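Local atomic coordinates of nodulation protein S (Bradyrhizobium sp., PDB entry 3OFK), a protein that binds S-adenosyl-L-homocysteine and is a SAM-dependent N-methyltransferase, probably acting in the synthesis of Nod factor. Residues Val8-Asp11 with Gln15-Glu18; Asp25-Asp30 with Leu124-Asp129. One frame throughout, in Å; residues are numbered along the deposited sequence.

Contact 1. Residues Val8-Asp11 with Gln15-Glu18; sequences VSVD and QSLE. With SAH (S-adenosyl-L-homocysteine), chain E.
Val10 lays its two methyl branches against the first turn of helix 13-21, overlapping Gln15 and Ser16. Its CG2 comes 3.5 Å from the backbone N of Ser16 and 3.6 Å from Ser16 CB. On the Gln15 side, CB of Val10 lies 3.8 Å from CB of Gln15. The two side chains run antiparallel, flank against flank. Gln15 turns back along the incoming chain. Its CG sits beside the backbone N and anti to the carbonyl carbon (chi1 -64°), and the chain is extended beyond. This carries OE1 to Asp11, where it accepts a hydrogen bond from Asp11 N at 3.0 Å. The N-H points fairly well at the oxygen (154°), but the donor is tilted 32° from the carbonyl plane. Asp11 runs alongside, with its CB 3.5 Å from Gln15 OE1. Replacing Gln15 with a leucine would probably leave the Asp11 amide without this acceptor and let the loop shift on the helix. The other face of the same helix meets the ligand: Leu17 CD2 lies 3.5 Å from SAH C8. Asn12 OD1 takes a hydrogen bond from Gln15 N, in the manner of an N-cap. The contact lies at the surface, at the N-terminal start of helix 13-21, where a first-turn side chain bonds back to the backbone just before the helix.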
ATOM      1  N   VAL A   8      18.781   5.376  -7.508  1.00 62.97           N
ATOM      2  CA  VAL A   8      19.314   6.291  -6.500  1.00 62.46           C
ATOM      3  C   VAL A   8      19.767   5.520  -5.238  1.00 60.75           C
ATOM      4  O   VAL A   8      19.139   4.544  -4.838  1.00 57.68           O
ATOM      5  CB  VAL A   8      18.252   7.353  -6.116  1.00 60.31           C
ATOM      6  CG1 VAL A   8      18.646   8.085  -4.839  1.00 59.00           C
ATOM      7  CG2 VAL A   8      18.053   8.324  -7.285  1.00 64.04           C
ATOM      8  N   SER A   9      20.866   5.953  -4.633  1.00 61.89           N
ATOM      9  CA  SER A   9      21.416   5.265  -3.463  1.00 62.07           C
ATOM     10  C   SER A   9      21.578   6.225  -2.281  1.00 60.93           C
ATOM     11  O   SER A   9      22.253   7.263  -2.398  1.00 61.17           O
ATOM     12  CB  SER A   9      22.766   4.632  -3.802  1.00 65.64           C
ATOM     13  OG  SER A   9      23.201   3.748  -2.782  1.00 65.96           O
ATOM     14  N   VAL A  10      20.951   5.849  -1.158  1.00 58.82           N
ATOM     15  CA  VAL A  10      20.922   6.647   0.094  1.00 58.22           C
ATOM     16  C   VAL A  10      21.390   5.838   1.341  1.00 59.08           C
ATOM     17  O   VAL A  10      21.642   4.619   1.255  1.00 59.11           O
ATOM     18  CB  VAL A  10      19.509   7.232   0.341  1.00 55.48           C
ATOM     19  CG1 VAL A  10      19.256   8.391  -0.622  1.00 56.43           C
ATOM     20  CG2 VAL A  10      18.452   6.136   0.220  1.00 54.07           C
ATOM     21  N   ASP A  11      21.526   6.519   2.489  1.00 58.90           N
ATOM     22  CA  ASP A  11      21.994   5.864   3.730  1.00 60.68           C
ATOM     23  C   ASP A  11      20.882   5.094   4.496  1.00 59.06           C
ATOM     24  O   ASP A  11      21.162   4.170   5.258  1.00 61.15           O
ATOM     25  CB  ASP A  11      22.670   6.896   4.642  1.00 61.77           C
ATOM     26  CG  ASP A  11      24.014   7.361   4.094  1.00 67.01           C
ATOM     27  OD1 ASP A  11      24.450   6.824   3.053  1.00 61.56           O
ATOM     28  OD2 ASP A  11      24.645   8.247   4.703  1.00 72.90           O
ATOM     29  N   GLN A  15      15.629   8.514   3.884  1.00 48.52           N
ATOM     30  CA  GLN A  15      16.168   9.357   2.813  1.00 49.93           C
ATOM     31  C   GLN A  15      15.685   8.906   1.429  1.00 49.54           C
ATOM     32  O   GLN A  15      15.477   9.723   0.530  1.00 49.78           O
ATOM     33  CB  GLN A  15      17.689   9.359   2.861  1.00 53.19           C
ATOM     34  CG  GLN A  15      18.287   9.978   4.128  1.00 54.54           C
ATOM     35  CD  GLN A  15      19.801   9.877   4.143  1.00 63.06           C
ATOM     36  OE1 GLN A  15      20.387   9.205   3.303  1.00 67.13           O
ATOM     37  NE2 GLN A  15      20.439  10.549   5.097  1.00 63.54           N
ATOM     38  N   SER A  16      15.498   7.599   1.279  1.00 48.75           N
ATOM     39  CA  SER A  16      14.974   7.020   0.066  1.00 47.95           C
ATOM     40  C   SER A  16      13.577   7.571  -0.217  1.00 46.03           C
ATOM     41  O   SER A  16      13.283   8.040  -1.328  1.00 45.80           O
ATOM     42  CB  SER A  16      14.932   5.494   0.207  1.00 48.00           C
ATOM     43  OG  SER A  16      14.337   4.900  -0.926  1.00 47.74           O
ATOM     44  N   LEU A  17      12.725   7.494   0.804  1.00 44.29           N
ATOM     45  CA  LEU A  17      11.372   8.016   0.759  1.00 42.46           C
ATOM     46  C   LEU A  17      11.352   9.531   0.447  1.00 43.06           C
ATOM     47  O   LEU A  17      10.639   9.971  -0.468  1.00 42.58           O
ATOM     48  CB  LEU A  17      10.695   7.718   2.105  1.00 40.87           C
ATOM     49  CG  LEU A  17       9.805   6.477   2.212  1.00 43.51           C
ATOM     50  CD1 LEU A  17      10.176   5.350   1.277  1.00 33.60           C
ATOM     51  CD2 LEU A  17       9.624   5.957   3.645  1.00 38.72           C
ATOM     52  N   GLU A  18      12.129  10.290   1.217  1.00 42.83           N
ATOM     53  CA  GLU A  18      12.234  11.759   1.121  1.00 44.52           C
ATOM     54  C   GLU A  18      12.679  12.188  -0.291  1.00 45.69           C
ATOM     55  O   GLU A  18      12.239  13.194  -0.848  1.00 44.89           O
ATOM     56  CB  GLU A  18      13.248  12.249   2.176  1.00 44.86           C
ATOM     57  CG  GLU A  18      13.628  13.728   2.136  1.00 52.40           C
ATOM     58  CD  GLU A  18      14.815  14.072   3.062  1.00 63.51           C
ATOM     59  OE1 GLU A  18      15.875  13.392   3.003  1.00 65.81           O
ATOM     60  OE2 GLU A  18      14.686  15.038   3.847  1.00 67.78           O
TER
HETATM   61  N   SAH E 217       0.256   2.700  -1.792  1.00 32.84           N
HETATM   62  CA  SAH E 217       0.592   3.652  -2.846  1.00 33.52           C
HETATM   63  CB  SAH E 217       1.938   4.305  -2.542  1.00 32.17           C
HETATM   64  CG  SAH E 217       3.199   3.456  -2.560  1.00 34.19           C
HETATM   65  SD  SAH E 217       4.759   4.392  -2.403  1.00 34.45           S
HETATM   66  C   SAH E 217       0.604   3.042  -4.256  1.00 33.78           C
HETATM   67  O   SAH E 217       0.601   1.820  -4.424  1.00 33.87           O
HETATM   68  OXT SAH E 217       0.616   3.768  -5.249  1.00 32.80           O
HETATM   69  C5' SAH E 217       5.074   3.929  -0.668  1.00 33.43           C
HETATM   70  C4' SAH E 217       4.544   4.836   0.425  1.00 35.23           C
HETATM   71  O4' SAH E 217       4.675   4.162   1.675  1.00 32.34           O
HETATM   72  C3' SAH E 217       5.284   6.167   0.552  1.00 32.65           C
HETATM   73  O3' SAH E 217       4.341   7.232   0.727  1.00 31.55           O
HETATM   74  C2' SAH E 217       6.142   5.958   1.811  1.00 31.85           C
HETATM   75  O2' SAH E 217       6.411   7.165   2.483  1.00 32.22           O
HETATM   76  C1' SAH E 217       5.244   5.058   2.614  1.00 30.19           C
HETATM   77  N9  SAH E 217       5.849   4.259   3.705  1.00 31.03           N
HETATM   78  C8  SAH E 217       7.056   3.607   3.696  1.00 31.85           C
HETATM   79  N7  SAH E 217       7.192   2.960   4.874  1.00 26.12           N
HETATM   80  C5  SAH E 217       6.101   3.178   5.629  1.00 34.67           C
HETATM   81  C6  SAH E 217       5.765   2.683   6.889  1.00 31.12           C
HETATM   82  N6  SAH E 217       6.675   1.928   7.566  1.00 31.78           N
HETATM   83  N1  SAH E 217       4.563   3.064   7.431  1.00 36.19           N
HETATM   84  C2  SAH E 217       3.697   3.873   6.703  1.00 37.13           C
HETATM   85  N3  SAH E 217       4.040   4.328   5.434  1.00 32.93           N
HETATM   86  C4  SAH E 217       5.225   3.968   4.893  1.00 31.74           C

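Contact 2. Residues Asp25-Asp30 with Leu124-Asp129; sequences DPWRLD and LYYLED. With SAH (S-adenosyl-L-homocysteine), chain E.
The indole of Trp27 covers SAH with one face and meets Tyr126 at its edge. SAH SD lies 3.8 Å above the ring plane, over its centre. Near the ring plane, NE1 of Trp27 gives OH of Tyr126 a weak hydrogen bond of 3.0 Å. The N-H misses a straight line by a good margin (134°). One face of the Tyr126 ring carries CE1 of Tyr125, offset toward the rim. Tyr126 meets the ligand obliquely, with its CD2 3.7 Å from SAH C8. Trp27 and Tyr126 come from opposite directions and overlap only near their ends. Both have CG beside the backbone N, with chi1 near -70° in each. The CA atoms of Trp27 and Tyr126 are 13.8 Å apart, so the two long side chains do all the bridging. Trp27 also sets CH2 3.7 Å from the ribose atom C3' of SAH.

Other residues of both segments line the ligand. Leu29 CD1 approaches the carboxylate oxygen OXT of SAH at 3.5 Å, and Leu127 CD2 lies 3.9 Å from N6 of its adenine. The loop behind Trp27 is tied together. Asp25 OD1 uses its syn lone pair to accept from Asp30 N at 3.0 Å, and Asp25 O takes Arg28 N. Outside the segments, Glu20 OE1 bonds to the backbone N of Trp27, and His165 meets the rings of both tyrosines. Asp129 caps the start of helix 130-142. Segment 124-129 follows strand 115-121. It forms part of the cofactor pocket at the C-terminal ends of the parallel strands of a Rossmann-like, class I methyltransferase fold, while Trp27, from the loop after helix 13-21, lies over the sulfur.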
ATOM      1  N   ASP A  25       6.937  13.531  -9.897  1.00 47.72           N
ATOM      2  CA  ASP A  25       6.034  12.361  -9.930  1.00 45.95           C
ATOM      3  C   ASP A  25       6.684  11.253  -9.104  1.00 44.89           C
ATOM      4  O   ASP A  25       7.491  10.474  -9.626  1.00 45.67           O
ATOM      5  CB  ASP A  25       5.817  11.934 -11.389  1.00 48.20           C
ATOM      6  CG  ASP A  25       4.845  10.758 -11.553  1.00 48.15           C
ATOM      7  OD1 ASP A  25       4.005  10.491 -10.667  1.00 45.16           O
ATOM      8  OD2 ASP A  25       4.921  10.100 -12.615  1.00 54.66           O
ATOM      9  N   PRO A  26       6.375  11.197  -7.796  1.00 43.55           N
ATOM     10  CA  PRO A  26       7.018  10.182  -6.956  1.00 42.66           C
ATOM     11  C   PRO A  26       6.732   8.780  -7.430  1.00 42.83           C
ATOM     12  O   PRO A  26       5.574   8.445  -7.700  1.00 42.39           O
ATOM     13  CB  PRO A  26       6.403  10.433  -5.580  1.00 40.25           C
ATOM     14  CG  PRO A  26       6.125  11.911  -5.590  1.00 40.58           C
ATOM     15  CD  PRO A  26       5.571  12.131  -6.983  1.00 42.49           C
ATOM     16  N   TRP A  27       7.778   7.972  -7.543  1.00 44.66           N
ATOM     17  CA  TRP A  27       7.656   6.576  -8.012  1.00 45.64           C
ATOM     18  C   TRP A  27       7.055   6.437  -9.420  1.00 47.28           C
ATOM     19  O   TRP A  27       6.670   5.337  -9.853  1.00 47.64           O
ATOM     20  CB  TRP A  27       6.848   5.748  -7.006  1.00 43.31           C
ATOM     21  CG  TRP A  27       7.583   5.471  -5.738  1.00 44.28           C
ATOM     22  CD1 TRP A  27       8.441   4.435  -5.498  1.00 49.52           C
ATOM     23  CD2 TRP A  27       7.529   6.236  -4.533  1.00 41.69           C
ATOM     24  NE1 TRP A  27       8.931   4.517  -4.224  1.00 45.77           N
ATOM     25  CE2 TRP A  27       8.378   5.607  -3.601  1.00 41.56           C
ATOM     26  CE3 TRP A  27       6.854   7.398  -4.153  1.00 37.31           C
ATOM     27  CZ2 TRP A  27       8.556   6.093  -2.306  1.00 40.39           C
ATOM     28  CZ3 TRP A  27       7.014   7.872  -2.857  1.00 43.26           C
ATOM     29  CH2 TRP A  27       7.859   7.216  -1.947  1.00 40.52           C
ATOM     30  N   ARG A  28       7.008   7.542 -10.152  1.00 48.17           N
ATOM     31  CA  ARG A  28       6.333   7.578 -11.449  1.00 49.97           C
ATOM     32  C   ARG A  28       4.884   7.037 -11.461  1.00 47.93           C
ATOM     33  O   ARG A  28       4.412   6.542 -12.483  1.00 48.44           O
ATOM     34  CB  ARG A  28       7.200   6.895 -12.527  1.00 52.30           C
ATOM     35  CG  ARG A  28       7.809   7.872 -13.508  1.00 60.54           C
ATOM     36  CD  ARG A  28       8.197   7.143 -14.807  1.00 70.99           C
ATOM     37  NE  ARG A  28       9.101   6.014 -14.534  1.00 76.85           N
ATOM     38  CZ  ARG A  28       9.199   4.903 -15.270  1.00 81.30           C
ATOM     39  NH1 ARG A  28       8.436   4.728 -16.347  1.00 84.15           N
ATOM     40  NH2 ARG A  28      10.066   3.950 -14.920  1.00 81.21           N
ATOM     41  N   LEU A  29       4.169   7.168 -10.349  1.00 45.85           N
ATOM     42  CA  LEU A  29       2.816   6.580 -10.227  1.00 45.22           C
ATOM     43  C   LEU A  29       1.774   7.220 -11.154  1.00 46.92           C
ATOM     44  O   LEU A  29       0.733   6.601 -11.465  1.00 47.93           O
ATOM     45  CB  LEU A  29       2.319   6.660  -8.774  1.00 42.91           C
ATOM     46  CG  LEU A  29       3.165   5.878  -7.758  1.00 42.93           C
ATOM     47  CD1 LEU A  29       2.823   6.273  -6.330  1.00 43.87           C
ATOM     48  CD2 LEU A  29       3.045   4.379  -7.939  1.00 38.77           C
ATOM     49  N   ASP A  30       2.020   8.457 -11.580  1.00 48.05           N
ATOM     50  CA  ASP A  30       1.105   9.087 -12.561  1.00 49.87           C
ATOM     51  C   ASP A  30       1.456   8.774 -13.991  1.00 51.09           C
ATOM     52  O   ASP A  30       0.577   8.473 -14.792  1.00 52.75           O
ATOM     53  CB  ASP A  30       0.990  10.596 -12.346  1.00 49.37           C
ATOM     54  CG  ASP A  30       0.071  10.932 -11.181  1.00 49.92           C
ATOM     55  OD1 ASP A  30      -1.073  10.410 -11.141  1.00 51.47           O
ATOM     56  OD2 ASP A  30       0.507  11.674 -10.274  1.00 46.21           O
ATOM     57  N   LEU A 124       5.120  -2.441   2.411  1.00 35.00           N
ATOM     58  CA  LEU A 124       5.627  -3.309   3.498  1.00 35.77           C
ATOM     59  C   LEU A 124       7.088  -3.733   3.327  1.00 35.79           C
ATOM     60  O   LEU A 124       7.766  -3.994   4.322  1.00 35.64           O
ATOM     61  CB  LEU A 124       4.732  -4.516   3.769  1.00 35.96           C
ATOM     62  CG  LEU A 124       3.297  -4.330   4.275  1.00 34.93           C
ATOM     63  CD1 LEU A 124       2.589  -5.723   4.390  1.00 33.98           C
ATOM     64  CD2 LEU A 124       3.255  -3.616   5.613  1.00 33.27           C
ATOM     65  N   TYR A 125       7.620  -3.704   2.106  1.00 35.74           N
ATOM     66  CA  TYR A 125       9.045  -4.002   1.941  1.00 36.99           C
ATOM     67  C   TYR A 125      10.007  -2.918   2.449  1.00 37.65           C
ATOM     68  O   TYR A 125      11.215  -3.151   2.535  1.00 37.22           O
ATOM     69  CB  TYR A 125       9.392  -4.370   0.502  1.00 38.56           C
ATOM     70  CG  TYR A 125       8.923  -3.432  -0.593  1.00 37.74           C
ATOM     71  CD1 TYR A 125       9.599  -2.253  -0.889  1.00 44.36           C
ATOM     72  CD2 TYR A 125       7.819  -3.766  -1.378  1.00 45.86           C
ATOM     73  CE1 TYR A 125       9.164  -1.416  -1.936  1.00 43.77           C
ATOM     74  CE2 TYR A 125       7.390  -2.945  -2.407  1.00 44.54           C
ATOM     75  CZ  TYR A 125       8.059  -1.786  -2.677  1.00 49.29           C
ATOM     76  OH  TYR A 125       7.604  -1.017  -3.720  1.00 62.90           O
ATOM     77  N   TYR A 126       9.504  -1.735   2.801  1.00 36.34           N
ATOM     78  CA  TYR A 126      10.402  -0.741   3.403  1.00 37.14           C
ATOM     79  C   TYR A 126      10.761  -1.088   4.856  1.00 37.08           C
ATOM     80  O   TYR A 126      11.644  -0.507   5.443  1.00 38.42           O
ATOM     81  CB  TYR A 126       9.796   0.666   3.320  1.00 37.49           C
ATOM     82  CG  TYR A 126       9.740   1.180   1.902  1.00 35.85           C
ATOM     83  CD1 TYR A 126      10.905   1.514   1.215  1.00 35.61           C
ATOM     84  CD2 TYR A 126       8.535   1.317   1.243  1.00 36.58           C
ATOM     85  CE1 TYR A 126      10.868   1.978  -0.106  1.00 40.50           C
ATOM     86  CE2 TYR A 126       8.491   1.754  -0.067  1.00 37.02           C
ATOM     87  CZ  TYR A 126       9.653   2.085  -0.727  1.00 38.63           C
ATOM     88  OH  TYR A 126       9.551   2.518  -2.014  1.00 34.33           O
ATOM     89  N   LEU A 127      10.079  -2.032   5.449  1.00 35.23           N
ATOM     90  CA  LEU A 127      10.403  -2.395   6.828  1.00 36.43           C
ATOM     91  C   LEU A 127      11.752  -3.141   6.842  1.00 38.12           C
ATOM     92  O   LEU A 127      12.171  -3.704   5.833  1.00 38.49           O
ATOM     93  CB  LEU A 127       9.283  -3.231   7.426  1.00 33.74           C
ATOM     94  CG  LEU A 127       7.977  -2.458   7.614  1.00 37.30           C
ATOM     95  CD1 LEU A 127       6.846  -3.469   7.816  1.00 30.85           C
ATOM     96  CD2 LEU A 127       8.078  -1.467   8.778  1.00 33.53           C
ATOM     97  N   GLU A 128      12.434  -3.123   7.984  1.00 40.18           N
ATOM     98  CA  GLU A 128      13.796  -3.647   8.076  1.00 42.49           C
ATOM     99  C   GLU A 128      13.949  -5.164   8.094  1.00 42.01           C
ATOM    100  O   GLU A 128      14.973  -5.681   7.653  1.00 42.75           O
ATOM    101  CB  GLU A 128      14.483  -3.112   9.338  1.00 44.95           C
ATOM    102  CG  GLU A 128      14.641  -1.619   9.341  1.00 49.96           C
ATOM    103  CD  GLU A 128      15.254  -1.140  10.637  1.00 58.75           C
ATOM    104  OE1 GLU A 128      14.492  -0.866  11.595  1.00 55.44           O
ATOM    105  OE2 GLU A 128      16.501  -1.059  10.693  1.00 65.01           O
ATOM    106  N   ASP A 129      12.981  -5.870   8.654  1.00 39.97           N
ATOM    107  CA  ASP A 129      13.089  -7.338   8.765  1.00 39.97           C
ATOM    108  C   ASP A 129      11.733  -7.986   8.830  1.00 38.81           C
ATOM    109  O   ASP A 129      10.709  -7.287   8.845  1.00 36.61           O
ATOM    110  CB  ASP A 129      13.941  -7.702   9.988  1.00 42.09           C
ATOM    111  CG  ASP A 129      13.429  -7.064  11.272  1.00 41.04           C
ATOM    112  OD1 ASP A 129      12.221  -7.229  11.580  1.00 39.21           O
ATOM    113  OD2 ASP A 129      14.246  -6.448  11.979  1.00 41.71           O
TER
HETATM  114  N   SAH E 217       0.256   2.700  -1.792  1.00 32.84           N
HETATM  115  CA  SAH E 217       0.592   3.652  -2.846  1.00 33.52           C
HETATM  116  CB  SAH E 217       1.938   4.305  -2.542  1.00 32.17           C
HETATM  117  CG  SAH E 217       3.199   3.456  -2.560  1.00 34.19           C
HETATM  118  SD  SAH E 217       4.759   4.392  -2.403  1.00 34.45           S
HETATM  119  C   SAH E 217       0.604   3.042  -4.256  1.00 33.78           C
HETATM  120  O   SAH E 217       0.601   1.820  -4.424  1.00 33.87           O
HETATM  121  OXT SAH E 217       0.616   3.768  -5.249  1.00 32.80           O
HETATM  122  C5' SAH E 217       5.074   3.929  -0.668  1.00 33.43           C
HETATM  123  C4' SAH E 217       4.544   4.836   0.425  1.00 35.23           C
HETATM  124  O4' SAH E 217       4.675   4.162   1.675  1.00 32.34           O
HETATM  125  C3' SAH E 217       5.284   6.167   0.552  1.00 32.65           C
HETATM  126  O3' SAH E 217       4.341   7.232   0.727  1.00 31.55           O
HETATM  127  C2' SAH E 217       6.142   5.958   1.811  1.00 31.85           C
HETATM  128  O2' SAH E 217       6.411   7.165   2.483  1.00 32.22           O
HETATM  129  C1' SAH E 217       5.244   5.058   2.614  1.00 30.19           C
HETATM  130  N9  SAH E 217       5.849   4.259   3.705  1.00 31.03           N
HETATM  131  C8  SAH E 217       7.056   3.607   3.696  1.00 31.85           C
HETATM  132  N7  SAH E 217       7.192   2.960   4.874  1.00 26.12           N
HETATM  133  C5  SAH E 217       6.101   3.178   5.629  1.00 34.67           C
HETATM  134  C6  SAH E 217       5.765   2.683   6.889  1.00 31.12           C
HETATM  135  N6  SAH E 217       6.675   1.928   7.566  1.00 31.78           N
HETATM  136  N1  SAH E 217       4.563   3.064   7.431  1.00 36.19           N
HETATM  137  C2  SAH E 217       3.697   3.873   6.703  1.00 37.13           C
HETATM  138  N3  SAH E 217       4.040   4.328   5.434  1.00 32.93           N
HETATM  139  C4  SAH E 217       5.225   3.968   4.893  1.00 31.74           C

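How the contacts relate
The two contacts follow one another along the chain, and their centres lie 11 Å apart. Helix 13-21 joins them. Contact 1 sits at its start, and the loop of contact 2 with Trp27 follows its end. Leu17 is the meeting point: its CD1 packs 3.7 Å from Tyr126 CE1 and 4.0 Å from Trp27 CZ2. Leu17, Trp27 and Tyr126 thus pack together beside SAH. Contact 1 lies outward, at the surface, whereas contact 2 lies directly against the ligand, at its sulfur, ribose and adenine. SAH takes its hydrogen bonds from other residues, among them Asp80, Arg38 and His39; Leu17, Trp27 and Tyr126 meet it by packing.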